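Local coordinates for dipicolinate synthase subunit A (Bacillus halodurans, PDB 3D4O), which probably provides the nucleotide-binding, oxidoreductase-like subunit of dipicolinate synthase, the enzyme that makes the dipicolinic acid stored in bacterial spores, at residues A15-F27 with P274-V286. Sequence-based numbering, arbitrary orientation.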
loop_
_atom_site.group_PDB
_atom_site.type_symbol
_atom_site.label_atom_id
_atom_site.label_comp_id
_atom_site.label_asym_id
_atom_site.label_seq_id
_atom_site.Cartn_x
_atom_site.Cartn_y
_atom_site.Cartn_z
ATOM N N ALA C 15 -16.945 -1.556 8.931
ATOM C CA ALA C 15 -16.985 -3.023 8.736
ATOM C C ALA C 15 -16.604 -3.763 9.993
ATOM O O ALA C 15 -17.036 -4.890 10.213
ATOM C CB ALA C 15 -16.148 -3.485 7.517
ATOM N N ARG C 16 -15.826 -3.107 10.830
ATOM C CA ARG C 16 -15.473 -3.667 12.126
ATOM C C ARG C 16 -16.703 -4.047 12.906
ATOM O O ARG C 16 -16.740 -5.071 13.580
ATOM C CB ARG C 16 -14.739 -2.648 13.025
ATOM C CG ARG C 16 -13.354 -2.510 12.631
ATOM C CD ARG C 16 -12.681 -1.443 13.407
ATOM N NE ARG C 16 -12.991 -0.138 12.863
ATOM C CZ ARG C 16 -12.198 0.911 13.015
ATOM N NH1 ARG C 16 -11.110 0.785 13.695
ATOM N NH2 ARG C 16 -12.504 2.081 12.513
ATOM N N GLN C 17 -17.685 -3.185 12.833
ATOM C CA GLN C 17 -18.916 -3.370 13.622
ATOM C C GLN C 17 -19.666 -4.645 13.269
ATOM O O GLN C 17 -20.379 -5.208 14.105
ATOM C CB GLN C 17 -19.839 -2.166 13.566
ATOM C CG GLN C 17 -19.580 -1.191 14.680
ATOM C CD GLN C 17 -18.243 -0.519 14.610
ATOM O OE1 GLN C 17 -17.731 -0.212 13.526
ATOM N NE2 GLN C 17 -17.670 -0.258 15.778
ATOM N N LEU C 18 -19.453 -5.107 12.043
ATOM C CA LEU C 18 -20.121 -6.313 11.559
ATOM C C LEU C 18 -19.685 -7.518 12.410
ATOM O O LEU C 18 -20.473 -8.432 12.647
ATOM C CB LEU C 18 -19.841 -6.590 10.067
ATOM C CG LEU C 18 -20.362 -5.557 9.058
ATOM C CD1 LEU C 18 -19.897 -5.907 7.651
ATOM C CD2 LEU C 18 -21.861 -5.450 9.119
ATOM N N GLU C 19 -18.442 -7.478 12.888
ATOM C CA GLU C 19 -17.892 -8.583 13.705
ATOM C C GLU C 19 -18.494 -8.531 15.097
ATOM O O GLU C 19 -18.761 -9.540 15.742
ATOM C CB GLU C 19 -16.363 -8.487 13.824
ATOM C CG GLU C 19 -15.625 -8.634 12.538
ATOM C CD GLU C 19 -15.974 -9.894 11.798
ATOM O OE1 GLU C 19 -16.184 -10.960 12.440
ATOM O OE2 GLU C 19 -16.008 -9.804 10.556
ATOM N N ILE C 20 -18.708 -7.314 15.538
ATOM C CA ILE C 20 -19.293 -7.057 16.861
ATOM C C ILE C 20 -20.755 -7.474 16.830
ATOM O O ILE C 20 -21.225 -8.177 17.713
ATOM C CB ILE C 20 -19.174 -5.555 17.288
ATOM C CG1 ILE C 20 -17.697 -5.117 17.316
ATOM C CG2 ILE C 20 -19.828 -5.328 18.675
ATOM C CD1 ILE C 20 -17.491 -3.629 17.560
ATOM N N ILE C 21 -21.455 -7.085 15.770
ATOM C CA ILE C 21 -22.894 -7.398 15.658
ATOM C C ILE C 21 -23.086 -8.921 15.681
ATOM O O ILE C 21 -23.971 -9.455 16.360
ATOM C CB ILE C 21 -23.538 -6.840 14.369
ATOM C CG1 ILE C 21 -23.544 -5.308 14.369
ATOM C CG2 ILE C 21 -25.000 -7.305 14.245
ATOM C CD1 ILE C 21 -23.899 -4.710 13.003
ATOM N N ARG C 22 -22.198 -9.597 14.976
ATOM C CA ARG C 22 -22.288 -11.055 14.833
ATOM C C ARG C 22 -22.076 -11.795 16.142
ATOM O O ARG C 22 -22.837 -12.689 16.498
ATOM C CB ARG C 22 -21.287 -11.579 13.791
ATOM N N LYS C 23 -21.038 -11.404 16.860
ATOM C CA LYS C 23 -20.687 -12.087 18.088
ATOM C C LYS C 23 -21.741 -11.865 19.147
ATOM O O LYS C 23 -22.171 -12.806 19.810
ATOM C CB LYS C 23 -19.303 -11.673 18.600
ATOM C CG LYS C 23 -18.841 -12.633 19.702
ATOM C CD LYS C 23 -17.337 -12.645 19.916
ATOM C CE LYS C 23 -16.952 -13.857 20.796
ATOM N NZ LYS C 23 -15.519 -13.897 21.250
ATOM N N LEU C 24 -22.161 -10.619 19.295
ATOM C CA LEU C 24 -23.184 -10.287 20.296
ATOM C C LEU C 24 -24.462 -11.080 20.031
ATOM O O LEU C 24 -25.146 -11.535 20.942
ATOM C CB LEU C 24 -23.465 -8.774 20.355
ATOM C CG LEU C 24 -22.590 -7.945 21.321
ATOM C CD1 LEU C 24 -21.150 -8.455 21.440
ATOM C CD2 LEU C 24 -22.627 -6.460 20.919
ATOM N N SER C 25 -24.760 -11.261 18.759
ATOM C CA SER C 25 -25.950 -12.023 18.345
ATOM C C SER C 25 -25.871 -13.457 18.858
ATOM O O SER C 25 -26.813 -13.999 19.465
ATOM C CB SER C 25 -26.066 -12.085 16.814
ATOM O OG SER C 25 -27.306 -12.666 16.442
ATOM N N THR C 26 -24.716 -14.057 18.620
ATOM C CA THR C 26 -24.533 -15.472 18.952
ATOM C C THR C 26 -24.590 -15.688 20.441
ATOM O O THR C 26 -24.920 -16.772 20.892
ATOM C CB THR C 26 -23.216 -16.065 18.418
ATOM O OG1 THR C 26 -22.128 -15.359 19.004
ATOM C CG2 THR C 26 -23.125 -15.964 16.881
ATOM N N PHE C 27 -24.298 -14.639 21.194
ATOM C CA PHE C 27 -24.300 -14.713 22.671
ATOM C C PHE C 27 -25.645 -14.341 23.261
ATOM O O PHE C 27 -25.774 -14.091 24.456
ATOM C CB PHE C 27 -23.181 -13.880 23.280
ATOM C CG PHE C 27 -21.842 -14.544 23.218
ATOM C CD1 PHE C 27 -21.280 -14.899 22.012
ATOM C CD2 PHE C 27 -21.116 -14.761 24.354
ATOM C CE1 PHE C 27 -20.034 -15.495 21.959
ATOM C CE2 PHE C 27 -19.876 -15.355 24.300
ATOM C CZ PHE C 27 -19.340 -15.717 23.103
ATOM N N PRO C 274 -10.791 -4.994 8.774
ATOM C CA PRO C 274 -11.985 -4.875 9.614
ATOM C C PRO C 274 -12.386 -6.151 10.371
ATOM O O PRO C 274 -12.948 -6.071 11.457
ATOM C CB PRO C 274 -13.070 -4.444 8.611
ATOM C CG PRO C 274 -12.556 -4.879 7.269
ATOM C CD PRO C 274 -11.082 -4.747 7.352
ATOM N N LYS C 275 -12.082 -7.307 9.788
ATOM C CA LYS C 275 -12.429 -8.579 10.417
ATOM C C LYS C 275 -11.548 -8.753 11.653
ATOM O O LYS C 275 -12.046 -8.995 12.759
ATOM C CB LYS C 275 -12.278 -9.761 9.464
ATOM C CG LYS C 275 -12.626 -11.097 10.112
ATOM C CD LYS C 275 -12.699 -12.268 9.152
ATOM C CE LYS C 275 -14.098 -12.353 8.505
ATOM N NZ LYS C 275 -14.316 -13.631 7.709
ATOM N N THR C 276 -10.230 -8.585 11.443
ATOM C CA THR C 276 -9.258 -8.731 12.533
ATOM C C THR C 276 -9.597 -7.711 13.632
ATOM O O THR C 276 -9.740 -8.058 14.779
ATOM C CB THR C 276 -7.771 -8.514 12.076
ATOM O OG1 THR C 276 -7.439 -9.414 11.002
ATOM C CG2 THR C 276 -6.815 -8.795 13.225
ATOM N N ALA C 277 -9.756 -6.456 13.240
ATOM C CA ALA C 277 -9.972 -5.378 14.207
ATOM C C ALA C 277 -11.307 -5.523 14.921
ATOM O O ALA C 277 -11.429 -5.294 16.119
ATOM C CB ALA C 277 -9.865 -4.025 13.518
ATOM N N GLY C 278 -12.323 -5.913 14.172
ATOM C CA GLY C 278 -13.638 -6.055 14.751
ATOM C C GLY C 278 -13.748 -7.185 15.763
ATOM O O GLY C 278 -14.476 -7.091 16.745
ATOM N N ARG C 279 -13.053 -8.276 15.481
ATOM C CA ARG C 279 -13.110 -9.476 16.340
ATOM C C ARG C 279 -12.423 -9.174 17.643
ATOM O O ARG C 279 -12.836 -9.637 18.702
ATOM C CB ARG C 279 -12.498 -10.711 15.659
ATOM C CG ARG C 279 -13.437 -11.283 14.630
ATOM C CD ARG C 279 -12.922 -12.549 13.963
ATOM N NE ARG C 279 -13.959 -13.139 13.124
ATOM C CZ ARG C 279 -13.780 -14.200 12.344
ATOM N NH1 ARG C 279 -12.597 -14.786 12.286
ATOM N NH2 ARG C 279 -14.784 -14.664 11.608
ATOM N N ILE C 280 -11.409 -8.341 17.567
ATOM C CA ILE C 280 -10.720 -7.948 18.783
ATOM C C ILE C 280 -11.679 -7.176 19.677
ATOM O O ILE C 280 -11.777 -7.445 20.858
ATOM C CB ILE C 280 -9.476 -7.158 18.503
ATOM C CG1 ILE C 280 -8.373 -8.136 18.041
ATOM C CG2 ILE C 280 -9.040 -6.405 19.764
ATOM C CD1 ILE C 280 -7.144 -7.419 17.549
ATOM N N LEU C 281 -12.441 -6.272 19.072
ATOM C CA LEU C 281 -13.390 -5.446 19.835
ATOM C C LEU C 281 -14.526 -6.272 20.370
ATOM O O LEU C 281 -14.973 -6.090 21.523
ATOM C CB LEU C 281 -13.964 -4.336 18.968
ATOM C CG LEU C 281 -12.897 -3.360 18.470
ATOM C CD1 LEU C 281 -13.542 -2.360 17.515
ATOM C CD2 LEU C 281 -12.214 -2.676 19.690
ATOM N N ALA C 282 -14.977 -7.191 19.522
ATOM C CA ALA C 282 -16.117 -8.057 19.854
ATOM C C ALA C 282 -15.787 -8.866 21.079
ATOM O O ALA C 282 -16.570 -8.968 22.008
ATOM C CB ALA C 282 -16.503 -8.986 18.671
ATOM N N ASP C 283 -14.598 -9.428 21.056
ATOM C CA ASP C 283 -14.121 -10.264 22.163
ATOM C C ASP C 283 -14.110 -9.506 23.488
ATOM O O ASP C 283 -14.514 -10.035 24.520
ATOM C CB ASP C 283 -12.706 -10.764 21.909
ATOM C CG ASP C 283 -12.646 -11.884 20.887
ATOM O OD1 ASP C 283 -13.672 -12.554 20.660
ATOM O OD2 ASP C 283 -11.546 -12.101 20.336
ATOM N N VAL C 284 -13.619 -8.279 23.455
ATOM C CA VAL C 284 -13.499 -7.500 24.692
ATOM C C VAL C 284 -14.883 -7.056 25.152
ATOM O O VAL C 284 -15.208 -7.058 26.369
ATOM C CB VAL C 284 -12.491 -6.312 24.573
ATOM C CG1 VAL C 284 -12.976 -5.242 23.618
ATOM C CG2 VAL C 284 -12.276 -5.708 25.956
ATOM N N LEU C 285 -15.730 -6.778 24.165
ATOM C CA LEU C 285 -17.069 -6.248 24.443
ATOM C C LEU C 285 -17.933 -7.322 25.113
ATOM O O LEU C 285 -18.716 -7.042 26.047
ATOM C CB LEU C 285 -17.743 -5.670 23.180
ATOM C CG LEU C 285 -17.244 -4.284 22.733
ATOM C CD1 LEU C 285 -17.719 -3.878 21.329
ATOM C CD2 LEU C 285 -17.715 -3.284 23.773
ATOM N N VAL C 286 -17.785 -8.546 24.623
ATOM C CA VAL C 286 -18.548 -9.670 25.172
ATOM C C VAL C 286 -18.206 -9.804 26.650
ATOM O O VAL C 286 -19.076 -9.956 27.505
ATOM C CB VAL C 286 -18.241 -11.004 24.445
ATOM C CG1 VAL C 286 -18.550 -12.157 25.351
ATOM C CG2 VAL C 286 -19.027 -11.115 23.140
#
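R16 and G278 meet where the two helices come closest, their CA atoms 4.0 Å apart. Two CA-H...O contacts mark this tight end: R16 CA points almost straight at P274 O, and G278 CA lies 3.5 Å from R16 O. With no side chain on G278, R16 O and E19 CB can both approach its backbone. The axes approach to 7.2 Å and cross at -41°, with knobs-into-holes packing: R16 sits among P274, A277, G278 and L281, while I20 fills the next hole, its CG2 3.7 Å from L285 CD1. R16 NH2 makes a salt bridge to D14 OD2.

The solvent side is charged and looser, with R279 and D283 exposed. E19 CG lies against K275 O, and the bend at chi2 turns the carboxylate so that OE1 meets R279 NE at 3.2 Å. NE stands 55° out of the carboxylate plane, the two planes 81° apart. An alanine in place of E19 would probably leave R279 NE without this carboxylate and open a gap over K275 O. K23 NZ bridges to D283 OD1, modelled doubtfully short.

Where the helices part, L24 and V286 CA atoms 6.8 Å apart, V286 CG2 covers one face of the F27 ring.

I20, L24 and L285 rest on L63 of strand 61-63; L281 touches I129 of helix 127-148. Helix 274-289, last in the chain, thus returns to the N-terminal Rossmann-like unit, packing on helix 15-26 after strand 7-11.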